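Local coordinates for putative mandelate racemase (Salmonella typhimurium, PDB 2O56), which is of unknown function but belongs to the magnesium-binding enolase superfamily and may act as a hydro-lyase, or dehydratase, at residues M72-I77 / G302-K307; E79-K84 / A97-I102; D108-A113 / Y119-G124; H336-T339 / N343-I346. All coordinates share one frame; numbering follows the deposited sequence. Where two conformers were deposited one is given.

Interaction 1. Residues M72-I77 / G302-K307; sequences MNNEAI and GITEVK
Asn74 and Thr304 join helix 74-83 to helix 302-314 across a domain boundary, through one side-chain hydrogen bond with little surface buried around it. Asn74 ND2 donates to Thr304 OG1 at 3.0 Å with an N-H...O angle of 153°, and the hydroxyl oxygen is tilted from the amide plane. The amide reaches it because Asn74 CG sits between its own backbone N and carbonyl carbon (chi1 58°), at the first turn of helix 74-83. This is the closely held side of the contact, and the other polar ends are engaged as well. Asn74 OD1 is hydrogen-bonded to Lys110, while Asp103 and Trp107 of helix 93-114 share Thr304 OG1, which thus has three partners.

The flank formed by Glu75 is looser, with no bond across the two segments. Its chain bends at chi2 (-75°), bringing the carboxylate over to Thr304, where Glu75 OE2 touches only the methyl CG2, 3.7 Å away. The carboxylate is held instead by charge: OE1 bridges to Lys308 and OE2 to Lys307 of the second subunit, a pairing that would be expected to favour its ionised form. On this side the contact therefore merges into a subunit interface. Its setting is that of the enolase superfamily, in which the N-terminal capping domain packs against a helix of the C-terminal barrel.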
loop_
_atom_site.group_PDB
_atom_site.type_symbol
_atom_site.label_atom_id
_atom_site.label_comp_id
_atom_site.label_asym_id
_atom_site.label_seq_id
_atom_site.Cartn_x
_atom_site.Cartn_y
_atom_site.Cartn_z
ATOM N N MET A 72 2.145 -12.999 -43.182
ATOM C CA MET A 72 1.827 -14.094 -42.258
ATOM C C MET A 72 2.340 -13.840 -40.837
ATOM O O MET A 72 1.807 -14.399 -39.883
ATOM C CB MET A 72 2.331 -15.453 -42.806
ATOM C CG MET A 72 1.721 -15.796 -44.195
ATOM S SD MET A 72 -0.094 -15.936 -44.153
ATOM C CE MET A 72 -0.117 -17.476 -43.235
ATOM N N ASN A 73 3.350 -12.972 -40.721
ATOM C CA ASN A 73 4.030 -12.673 -39.465
ATOM C C ASN A 73 3.355 -11.520 -38.726
ATOM O O ASN A 73 3.958 -10.479 -38.495
ATOM C CB ASN A 73 5.525 -12.347 -39.711
ATOM C CG ASN A 73 6.242 -13.439 -40.478
ATOM O OD1 ASN A 73 5.768 -14.557 -40.526
ATOM N ND2 ASN A 73 7.409 -13.122 -41.062
ATOM N N ASN A 74 2.092 -11.691 -38.366
ATOM C CA ASN A 74 1.381 -10.605 -37.708
ATOM C C ASN A 74 2.023 -10.196 -36.378
ATOM O O ASN A 74 2.012 -9.016 -36.036
ATOM C CB ASN A 74 -0.109 -10.939 -37.514
ATOM C CG ASN A 74 -0.319 -12.216 -36.699
ATOM O OD1 ASN A 74 -0.059 -13.311 -37.176
ATOM N ND2 ASN A 74 -0.781 -12.069 -35.467
ATOM N N GLU A 75 2.572 -11.156 -35.634
ATOM C CA GLU A 75 3.179 -10.846 -34.326
ATOM C C GLU A 75 4.378 -9.930 -34.516
ATOM O O GLU A 75 4.524 -8.919 -33.833
ATOM C CB GLU A 75 3.628 -12.123 -33.600
ATOM C CG GLU A 75 2.489 -12.968 -32.975
ATOM C CD GLU A 75 1.897 -12.385 -31.686
ATOM O OE1 GLU A 75 2.494 -11.482 -31.088
ATOM O OE2 GLU A 75 0.813 -12.836 -31.252
ATOM N N ALA A 76 5.231 -10.289 -35.466
ATOM C CA ALA A 76 6.420 -9.491 -35.769
ATOM C C ALA A 76 6.058 -8.126 -36.333
ATOM O O ALA A 76 6.717 -7.147 -36.028
ATOM C CB ALA A 76 7.338 -10.246 -36.726
ATOM N N ILE A 77 5.010 -8.056 -37.149
ATOM C CA ILE A 77 4.633 -6.790 -37.750
ATOM C C ILE A 77 4.034 -5.881 -36.659
ATOM O O ILE A 77 4.347 -4.700 -36.602
ATOM C CB ILE A 77 3.666 -6.973 -38.951
ATOM C CG1 ILE A 77 4.436 -7.451 -40.185
ATOM C CG2 ILE A 77 2.897 -5.678 -39.268
ATOM C CD1 ILE A 77 3.612 -8.298 -41.146
ATOM N N GLY A 302 -6.260 -3.933 -32.965
ATOM C CA GLY A 302 -6.455 -4.950 -34.012
ATOM C C GLY A 302 -6.711 -6.308 -33.415
ATOM O O GLY A 302 -6.855 -6.450 -32.196
ATOM N N ILE A 303 -6.768 -7.326 -34.259
ATOM C CA ILE A 303 -7.077 -8.673 -33.779
ATOM C C ILE A 303 -5.967 -9.248 -32.894
ATOM O O ILE A 303 -6.230 -9.913 -31.879
ATOM C CB ILE A 303 -7.347 -9.607 -34.970
ATOM C CG1 ILE A 303 -8.646 -9.189 -35.673
ATOM C CG2 ILE A 303 -7.424 -11.011 -34.527
ATOM C CD1 ILE A 303 -8.717 -9.644 -37.121
ATOM N N THR A 304 -4.719 -9.007 -33.286
ATOM C CA THR A 304 -3.587 -9.552 -32.536
ATOM C C THR A 304 -3.615 -9.094 -31.075
ATOM O O THR A 304 -3.479 -9.910 -30.154
ATOM C CB THR A 304 -2.260 -9.187 -33.193
ATOM O OG1 THR A 304 -2.301 -9.594 -34.565
ATOM C CG2 THR A 304 -1.093 -9.900 -32.503
ATOM N N GLU A 305 -3.825 -7.796 -30.879
ATOM C CA GLU A 305 -3.762 -7.195 -29.556
ATOM C C GLU A 305 -5.073 -7.361 -28.790
ATOM O O GLU A 305 -5.059 -7.622 -27.578
ATOM C CB GLU A 305 -3.376 -5.708 -29.646
ATOM C CG GLU A 305 -3.104 -5.089 -28.288
ATOM C CD GLU A 305 -1.764 -5.478 -27.686
ATOM O OE1 GLU A 305 -0.982 -6.235 -28.314
ATOM O OE2 GLU A 305 -1.495 -5.037 -26.552
ATOM N N VAL A 306 -6.206 -7.216 -29.463
ATOM C CA VAL A 306 -7.473 -7.361 -28.726
ATOM C C VAL A 306 -7.695 -8.784 -28.173
ATOM O O VAL A 306 -8.189 -8.949 -27.056
ATOM C CB VAL A 306 -8.691 -6.750 -29.490
ATOM C CG1 VAL A 306 -10.011 -7.101 -28.810
ATOM C CG2 VAL A 306 -8.542 -5.211 -29.552
ATOM N N LYS A 307 -7.300 -9.816 -28.922
ATOM C CA LYS A 307 -7.292 -11.168 -28.370
ATOM C C LYS A 307 -6.481 -11.223 -27.070
ATOM O O LYS A 307 -6.905 -11.822 -26.104
ATOM C CB LYS A 307 -6.753 -12.185 -29.389
ATOM C CG LYS A 307 -6.810 -13.640 -28.939
ATOM C CD LYS A 307 -8.253 -14.116 -28.728
ATOM C CE LYS A 307 -8.315 -15.618 -28.394
ATOM N NZ LYS A 307 -7.330 -16.041 -27.333
#

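Interaction 2. Residues E79-K84 / A97-I102; sequences EKMLKK and AAMSGI
Helices 79-83 and 97-102 run nearly antiparallel, their axes 163° apart in direction and approaching to 11.0 Å, with Met81 facing Met99. At this spacing two methionines fill the gap: they slide past each other in opposite directions, each methyl reaching toward the other helix. Met81 turns at its thioether bond (chi3 -73°), which lays CE against the backbone of Met99, 3.6 Å from Met99 O, and 4.0 Å from Ile102 CG2. Met99 was modelled in two conformers, and the contacts of its end hold for one of them and are less certain. In that conformer it bends in the other sense (chi3 90°), and its CE lies 3.7 Å from Met81 CB and 3.9 Å from the backbone N of Leu82, while Met99 CG lies 3.9 Å from Met81 SD. No hydrogen bond crosses the interface, which is buried, and its side-chain contacts are apolar.

The surroundings continue the same packing. Ile102 also meets Leu62 and Ile66 of helix 52-66 and Val30 and Ile32 of strand 28-34, whereas Leu82 leans on Trp277 and Trp279 and on Leu253 of the third subunit. Away from Met99, Glu79 and Lys83 form a salt bridge along their own helix, one turn apart. This antiparallel helix pair, set beside an antiparallel sheet, belongs to the alpha+beta capping domain of the mandelate racemase and muconate lactonizing enzyme family.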
loop_
_atom_site.group_PDB
_atom_site.type_symbol
_atom_site.label_atom_id
_atom_site.label_comp_id
_atom_site.label_asym_id
_atom_site.label_seq_id
_atom_site.Cartn_x
_atom_site.Cartn_y
_atom_site.Cartn_z
ATOM N N GLU A 79 4.728 -5.846 -33.445
ATOM C CA GLU A 79 5.794 -5.378 -32.576
ATOM C C GLU A 79 6.727 -4.401 -33.303
ATOM O O GLU A 79 7.326 -3.541 -32.679
ATOM C CB GLU A 79 6.575 -6.578 -32.016
ATOM C CG GLU A 79 7.666 -6.216 -31.004
ATOM C CD GLU A 79 7.176 -6.127 -29.557
ATOM O OE1 GLU A 79 5.948 -6.175 -29.307
ATOM O OE2 GLU A 79 8.039 -6.019 -28.663
ATOM N N LYS A 80 6.857 -4.533 -34.620
ATOM C CA LYS A 80 7.556 -3.519 -35.400
ATOM C C LYS A 80 6.820 -2.194 -35.379
ATOM O O LYS A 80 7.432 -1.134 -35.247
ATOM C CB LYS A 80 7.747 -3.977 -36.850
ATOM C CG LYS A 80 8.755 -3.141 -37.627
ATOM C CD LYS A 80 8.778 -3.570 -39.107
ATOM C CE LYS A 80 9.545 -2.538 -39.942
ATOM N NZ LYS A 80 9.855 -3.018 -41.316
ATOM N N MET A 81 5.494 -2.246 -35.512
ATOM C CA MET A 81 4.707 -1.018 -35.434
ATOM C C MET A 81 4.809 -0.372 -34.048
ATOM O O MET A 81 4.851 0.871 -33.921
ATOM C CB MET A 81 3.271 -1.262 -35.876
ATOM C CG MET A 81 3.148 -1.625 -37.384
ATOM S SD MET A 81 1.441 -1.496 -37.936
ATOM C CE MET A 81 0.626 -2.931 -37.193
ATOM N N LEU A 82 4.875 -1.212 -33.014
ATOM C CA LEU A 82 5.086 -0.722 -31.647
ATOM C C LEU A 82 6.478 -0.120 -31.463
ATOM O O LEU A 82 6.601 0.971 -30.928
ATOM C CB LEU A 82 4.864 -1.830 -30.614
ATOM C CG LEU A 82 5.153 -1.491 -29.143
ATOM C CD1 LEU A 82 4.300 -0.352 -28.661
ATOM C CD2 LEU A 82 4.988 -2.717 -28.233
ATOM N N LYS A 83 7.507 -0.839 -31.917
ATOM C CA LYS A 83 8.903 -0.646 -31.446
ATOM C C LYS A 83 9.811 0.137 -32.395
ATOM O O LYS A 83 10.810 0.716 -31.953
ATOM C CB LYS A 83 9.594 -1.983 -31.149
ATOM C CG LYS A 83 9.092 -2.736 -29.890
ATOM C CD LYS A 83 9.320 -1.902 -28.629
ATOM C CE LYS A 83 8.847 -2.638 -27.366
ATOM N NZ LYS A 83 9.649 -3.859 -27.130
ATOM N N LYS A 84 9.494 0.136 -33.690
ATOM C CA LYS A 84 10.427 0.695 -34.691
ATOM C C LYS A 84 9.937 1.994 -35.328
ATOM O O LYS A 84 10.506 2.462 -36.309
ATOM C CB LYS A 84 10.763 -0.347 -35.773
ATOM C CG LYS A 84 11.372 -1.613 -35.217
ATOM C CD LYS A 84 12.773 -1.322 -34.647
ATOM C CE LYS A 84 13.699 -2.493 -34.835
ATOM N NZ LYS A 84 14.754 -2.451 -33.799
ATOM N N ALA A 97 -5.357 3.065 -33.855
ATOM C CA ALA A 97 -6.405 2.794 -34.855
ATOM C C ALA A 97 -5.838 2.491 -36.241
ATOM O O ALA A 97 -6.354 1.635 -36.972
ATOM C CB ALA A 97 -7.424 3.940 -34.911
ATOM N N ALA A 98 -4.755 3.161 -36.597
ATOM C CA ALA A 98 -4.051 2.818 -37.836
ATOM C C ALA A 98 -3.351 1.467 -37.808
ATOM O O ALA A 98 -3.417 0.737 -38.789
ATOM C CB ALA A 98 -3.092 3.918 -38.244
ATOM N N MET A 99 -2.691 1.138 -36.692
ATOM C CA MET A 99 -2.142 -0.200 -36.453
ATOM C C MET A 99 -3.209 -1.262 -36.596
ATOM O O MET A 99 -2.958 -2.330 -37.139
ATOM C CB MET A 99 -1.574 -0.309 -35.034
ATOM C CG MET A 99 -0.166 0.214 -34.856
ATOM S SD MET A 99 0.254 0.186 -33.103
ATOM C CE MET A 99 0.956 -1.461 -32.961
ATOM N N SER A 100 -4.392 -0.964 -36.052
ATOM C CA SER A 100 -5.495 -1.909 -35.987
ATOM C C SER A 100 -6.008 -2.252 -37.378
ATOM O O SER A 100 -6.213 -3.422 -37.683
ATOM C CB SER A 100 -6.646 -1.319 -35.157
ATOM O OG SER A 100 -6.198 -0.935 -33.862
ATOM N N GLY A 101 -6.205 -1.227 -38.213
ATOM C CA GLY A 101 -6.635 -1.420 -39.586
ATOM C C GLY A 101 -5.725 -2.362 -40.329
ATOM O O GLY A 101 -6.188 -3.295 -40.977
ATOM N N ILE A 102 -4.424 -2.112 -40.217
ATOM C CA ILE A 102 -3.389 -2.941 -40.833
ATOM C C ILE A 102 -3.418 -4.359 -40.303
ATOM O O ILE A 102 -3.387 -5.318 -41.081
ATOM C CB ILE A 102 -2.013 -2.311 -40.627
ATOM C CG1 ILE A 102 -1.892 -1.079 -41.540
ATOM C CG2 ILE A 102 -0.886 -3.292 -40.928
ATOM C CD1 ILE A 102 -0.688 -0.252 -41.289
#

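Interaction 3. Residues D108-A113 / Y119-G124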
loop_
_atom_site.group_PDB
_atom_site.type_symbol
_atom_site.label_atom_id
_atom_site.label_comp_id
_atom_site.label_asym_id
_atom_site.label_seq_id
_atom_site.Cartn_x
_atom_site.Cartn_y
_atom_site.Cartn_z
ATOM N N ASP A 108 -7.047 -11.177 -42.283
ATOM C CA ASP A 108 -7.914 -11.483 -43.426
ATOM C C ASP A 108 -7.099 -12.286 -44.456
ATOM O O ASP A 108 -7.522 -13.350 -44.912
ATOM C CB ASP A 108 -8.437 -10.189 -44.036
ATOM C CG ASP A 108 -9.587 -10.416 -45.011
ATOM O OD1 ASP A 108 -10.363 -11.395 -44.848
ATOM O OD2 ASP A 108 -9.720 -9.600 -45.941
ATOM N N ILE A 109 -5.896 -11.797 -44.759
ATOM C CA ILE A 109 -4.934 -12.519 -45.611
ATOM C C ILE A 109 -4.610 -13.920 -45.120
ATOM O O ILE A 109 -4.516 -14.853 -45.911
ATOM C CB ILE A 109 -3.603 -11.725 -45.772
ATOM C CG1 ILE A 109 -3.815 -10.547 -46.729
ATOM C CG2 ILE A 109 -2.496 -12.642 -46.312
ATOM C CD1 ILE A 109 -2.773 -9.458 -46.656
ATOM N N LYS A 110 -4.419 -14.056 -43.809
ATOM C CA LYS A 110 -4.007 -15.323 -43.212
ATOM C C LYS A 110 -5.141 -16.331 -43.350
ATOM O O LYS A 110 -4.911 -17.480 -43.697
ATOM C CB LYS A 110 -3.650 -15.091 -41.732
ATOM C CG LYS A 110 -2.992 -16.244 -41.027
ATOM C CD LYS A 110 -3.153 -16.148 -39.497
ATOM C CE LYS A 110 -2.464 -14.913 -38.943
ATOM N NZ LYS A 110 -1.022 -14.924 -39.374
ATOM N N GLY A 111 -6.370 -15.881 -43.096
ATOM C CA GLY A 111 -7.557 -16.712 -43.302
ATOM C C GLY A 111 -7.769 -17.147 -44.741
ATOM O O GLY A 111 -8.043 -18.329 -45.008
ATOM N N LYS A 112 -7.637 -16.196 -45.665
ATOM C CA LYS A 112 -7.837 -16.473 -47.085
ATOM C C LYS A 112 -6.803 -17.458 -47.627
ATOM O O LYS A 112 -7.147 -18.353 -48.412
ATOM C CB LYS A 112 -7.813 -15.176 -47.886
ATOM C CG LYS A 112 -8.973 -14.285 -47.560
ATOM C CD LYS A 112 -8.863 -12.961 -48.243
ATOM C CE LYS A 112 -10.242 -12.353 -48.416
ATOM N NZ LYS A 112 -10.168 -10.860 -48.565
ATOM N N ALA A 113 -5.554 -17.282 -47.198
ATOM C CA ALA A 113 -4.459 -18.198 -47.491
ATOM C C ALA A 113 -4.690 -19.638 -47.024
ATOM O O ALA A 113 -4.235 -20.575 -47.670
ATOM C CB ALA A 113 -3.159 -17.665 -46.911
ATOM N N TYR A 119 -12.678 -16.782 -36.751
ATOM C CA TYR A 119 -12.971 -17.353 -35.435
ATOM C C TYR A 119 -12.201 -18.638 -35.149
ATOM O O TYR A 119 -11.764 -18.863 -34.025
ATOM C CB TYR A 119 -14.492 -17.505 -35.184
ATOM C CG TYR A 119 -15.158 -18.654 -35.927
ATOM C CD1 TYR A 119 -15.194 -19.940 -35.378
ATOM C CD2 TYR A 119 -15.738 -18.461 -37.179
ATOM C CE1 TYR A 119 -15.793 -21.011 -36.057
ATOM C CE2 TYR A 119 -16.356 -19.537 -37.867
ATOM C CZ TYR A 119 -16.370 -20.799 -37.301
ATOM O OH TYR A 119 -16.952 -21.865 -37.967
ATOM N N LYS A 120 -12.002 -19.464 -36.177
ATOM C CA LYS A 120 -11.277 -20.720 -36.025
ATOM C C LYS A 120 -9.779 -20.483 -35.781
ATOM O O LYS A 120 -9.146 -21.225 -35.043
ATOM C CB LYS A 120 -11.459 -21.603 -37.269
ATOM C CG LYS A 120 -12.762 -22.313 -37.357
ATOM C CD LYS A 120 -12.781 -23.264 -38.539
ATOM C CE LYS A 120 -13.948 -24.213 -38.415
ATOM N NZ LYS A 120 -14.027 -25.172 -39.551
ATOM N N MET A 121 -9.227 -19.441 -36.393
ATOM C CA MET A 121 -7.855 -19.037 -36.130
ATOM C C MET A 121 -7.688 -18.377 -34.763
ATOM O O MET A 121 -6.584 -18.319 -34.249
ATOM C CB MET A 121 -7.367 -18.080 -37.212
ATOM C CG MET A 121 -7.504 -18.637 -38.632
ATOM S SD MET A 121 -6.660 -17.570 -39.794
ATOM C CE MET A 121 -7.781 -16.210 -39.857
ATOM N N LEU A 122 -8.784 -17.892 -34.178
ATOM C CA LEU A 122 -8.747 -17.333 -32.832
ATOM C C LEU A 122 -9.088 -18.374 -31.749
ATOM O O LEU A 122 -9.252 -18.036 -30.582
ATOM C CB LEU A 122 -9.700 -16.123 -32.741
ATOM C CG LEU A 122 -9.289 -14.890 -33.557
ATOM C CD1 LEU A 122 -10.317 -13.816 -33.437
ATOM C CD2 LEU A 122 -7.896 -14.358 -33.107
ATOM N N GLY A 123 -9.224 -19.636 -32.142
ATOM C CA GLY A 123 -9.472 -20.703 -31.177
ATOM C C GLY A 123 -10.852 -21.347 -31.190
ATOM O O GLY A 123 -11.195 -22.124 -30.290
ATOM N N GLY A 124 -11.644 -21.030 -32.208
ATOM C CA GLY A 124 -12.783 -21.857 -32.567
ATOM C C GLY A 124 -14.105 -21.292 -32.110
ATOM O O GLY A 124 -14.217 -20.116 -31.789
#
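Met121 buries the largest share of this contact, and it does so against the bare backbone of Gly111. The thioether methyl, Met121 CE, rests 3.5 Å from Gly111 CA and equally close to Gly111 N, while SD stands 3.7 Å from the same CA. Because glycine has no side chain, the methyl can settle directly on the helix backbone. Met121 arrives there with its chain extended at chi2 and folded at chi3 (-74°), and the rotation about this last bond brings CE against Gly111.

The segment that presents the methionine closes its helix with a Schellman motif. Gly124 N bonds to Tyr119 O at 2.8 Å, the Gly123 N to Lys120 O bond is weak, and Gly123 takes the positive phi of the C-prime position. The helix ends right after Met121, whose side chain also packs on Trp107 and Trp114 of its own chain and on Trp114 of the second subunit.

Lys110 supplies the third surface by its aliphatic stem rather than its charge. The two side chains meet at an angle, with Lys110 CD 3.8 Å from Met121 SD. Beyond that point the lysine bends at chi3 (-63°) and again at chi4, carrying the ammonium group away to a hydrogen bond with Asn74 OD1; the lysine also makes a cation-pi interaction with Trp107.

Interaction 4. Residues H336-T339 / N343-I346; sequences HMET and NFVI
Two first torsions set up the meeting of Glu338 and Phe344: the glutamate CG stands anti to its carbonyl carbon (chi1 -66°) and the phenylalanine CG anti to its backbone N (chi1 167°), which sends the ring toward helix 328-340. The place is an alpha-to-beta turn of the enolase-superfamily barrel, where the chain leaves that helix through a short loop and enters strand 347-350. The reversal brings the CA atoms of Glu338 and Phe344 to 5.9 Å.

The extended glutamate passes obliquely by Phe344 CD1 and CE1. Its stem makes the contact at the near end, with Glu338 CB 3.5 Å from Phe344 CD1, and the carboxyl carbon CD follows at 3.5 Å from Phe344 CE1. The carboxylate and ring planes are 67° apart, so the two flat groups do not stack. Polar needs are met elsewhere: Glu338 OE1 is hydrogen-bonded to His347 ND1, and OE2 has a weak bond to the backbone N of Ile322. Phe344 also packs on Ile130 and Arg127.

The metal centre is not far off: the Ile346 side chain lies about 8 Å from that of the magnesium ligand Glu247 and about 12 Å from the magnesium ion. Two residues on from the phenylalanine, the backbone N of Ile346 stands 3.5 Å above one face of the Phe344 ring, offset toward its rim.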
loop_
_atom_site.group_PDB
_atom_site.type_symbol
_atom_site.label_atom_id
_atom_site.label_comp_id
_atom_site.label_asym_id
_atom_site.label_seq_id
_atom_site.Cartn_x
_atom_site.Cartn_y
_atom_site.Cartn_z
ATOM N N HIS A 336 -16.322 -12.530 -35.010
ATOM C CA HIS A 336 -15.282 -13.535 -34.891
ATOM C C HIS A 336 -14.619 -13.587 -33.515
ATOM O O HIS A 336 -14.415 -14.666 -32.945
ATOM C CB HIS A 336 -14.216 -13.310 -35.971
ATOM C CG HIS A 336 -14.669 -13.666 -37.360
ATOM N ND1 HIS A 336 -14.804 -14.970 -37.788
ATOM C CD2 HIS A 336 -15.026 -12.889 -38.411
ATOM C CE1 HIS A 336 -15.232 -14.981 -39.038
ATOM N NE2 HIS A 336 -15.368 -13.730 -39.442
ATOM N N MET A 337 -14.259 -12.428 -32.984
ATOM C CA MET A 337 -13.618 -12.374 -31.669
ATOM C C MET A 337 -14.613 -12.875 -30.637
ATOM O O MET A 337 -14.287 -13.707 -29.804
ATOM C CB MET A 337 -13.204 -10.934 -31.340
ATOM C CG MET A 337 -12.320 -10.765 -30.059
ATOM S SD MET A 337 -10.655 -11.428 -30.226
ATOM C CE MET A 337 -9.922 -10.263 -31.370
ATOM N N GLU A 338 -15.830 -12.363 -30.707
ATOM C CA GLU A 338 -16.837 -12.672 -29.701
ATOM C C GLU A 338 -17.278 -14.146 -29.752
ATOM O O GLU A 338 -17.833 -14.664 -28.788
ATOM C CB GLU A 338 -18.027 -11.729 -29.862
ATOM C CG GLU A 338 -17.661 -10.278 -29.549
ATOM C CD GLU A 338 -18.739 -9.278 -29.925
ATOM O OE1 GLU A 338 -19.424 -9.489 -30.946
ATOM O OE2 GLU A 338 -18.880 -8.258 -29.210
ATOM N N THR A 339 -17.013 -14.807 -30.879
ATOM C CA THR A 339 -17.336 -16.221 -31.049
ATOM C C THR A 339 -16.328 -17.097 -30.351
ATOM O O THR A 339 -16.695 -18.107 -29.747
ATOM C CB THR A 339 -17.413 -16.612 -32.558
ATOM O OG1 THR A 339 -18.469 -15.885 -33.171
ATOM C CG2 THR A 339 -17.683 -18.089 -32.754
ATOM N N ASN A 343 -14.856 -15.302 -22.510
ATOM C CA ASN A 343 -15.407 -14.302 -21.614
ATOM C C ASN A 343 -16.239 -13.204 -22.290
ATOM O O ASN A 343 -16.123 -12.027 -21.976
ATOM C CB ASN A 343 -14.341 -13.728 -20.680
ATOM C CG ASN A 343 -13.131 -13.200 -21.413
ATOM O OD1 ASN A 343 -12.703 -13.748 -22.437
ATOM N ND2 ASN A 343 -12.546 -12.141 -20.871
ATOM N N PHE A 344 -17.091 -13.614 -23.217
ATOM C CA PHE A 344 -17.966 -12.696 -23.936
ATOM C C PHE A 344 -19.207 -12.443 -23.079
ATOM O O PHE A 344 -19.710 -13.381 -22.472
ATOM C CB PHE A 344 -18.366 -13.350 -25.262
ATOM C CG PHE A 344 -19.495 -12.670 -25.966
ATOM C CD1 PHE A 344 -19.308 -11.452 -26.604
ATOM C CD2 PHE A 344 -20.760 -13.248 -25.991
ATOM C CE1 PHE A 344 -20.346 -10.840 -27.261
ATOM C CE2 PHE A 344 -21.798 -12.638 -26.657
ATOM C CZ PHE A 344 -21.598 -11.438 -27.284
ATOM N N VAL A 345 -19.715 -11.222 -23.091
ATOM C CA VAL A 345 -21.029 -10.903 -22.566
ATOM C C VAL A 345 -22.130 -10.560 -23.565
ATOM O O VAL A 345 -23.112 -11.195 -23.573
ATOM C CB VAL A 345 -21.040 -9.919 -21.375
ATOM C CG1 VAL A 345 -20.309 -8.675 -21.649
ATOM C CG2 VAL A 345 -22.492 -9.616 -20.877
ATOM N N ILE A 346 -21.941 -9.519 -24.352
ATOM C CA ILE A 346 -22.979 -9.027 -25.260
ATOM C C ILE A 346 -22.350 -8.263 -26.434
ATOM O O ILE A 346 -21.207 -7.810 -26.338
ATOM C CB ILE A 346 -24.099 -8.245 -24.498
ATOM C CG1 ILE A 346 -25.422 -8.231 -25.278
ATOM C CG2 ILE A 346 -23.639 -6.865 -24.040
ATOM C CD1 ILE A 346 -26.625 -7.741 -24.438
#

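The four contacts lie in and around the joint between capping domain and barrel; interaction 1 itself crosses it. Interactions 2 and 3 lie within the N-terminal domain and share helix 93-114, their centres about 19 Å apart. The segments of interaction 1, far apart in sequence, enclose these two, and it shares helix 74-83 with interaction 2, centres about 9 Å apart. Interaction 4 comes last along the chain, wholly in the barrel, its centre about 18 Å from that of interaction 1 and about 16 Å from that of interaction 3. Met337 links it to helix 302-314 of interaction 1. Leu122 on Met337, and a probable hydrogen bond between Tyr119 N and His336 ND1, further tie cap to barrel.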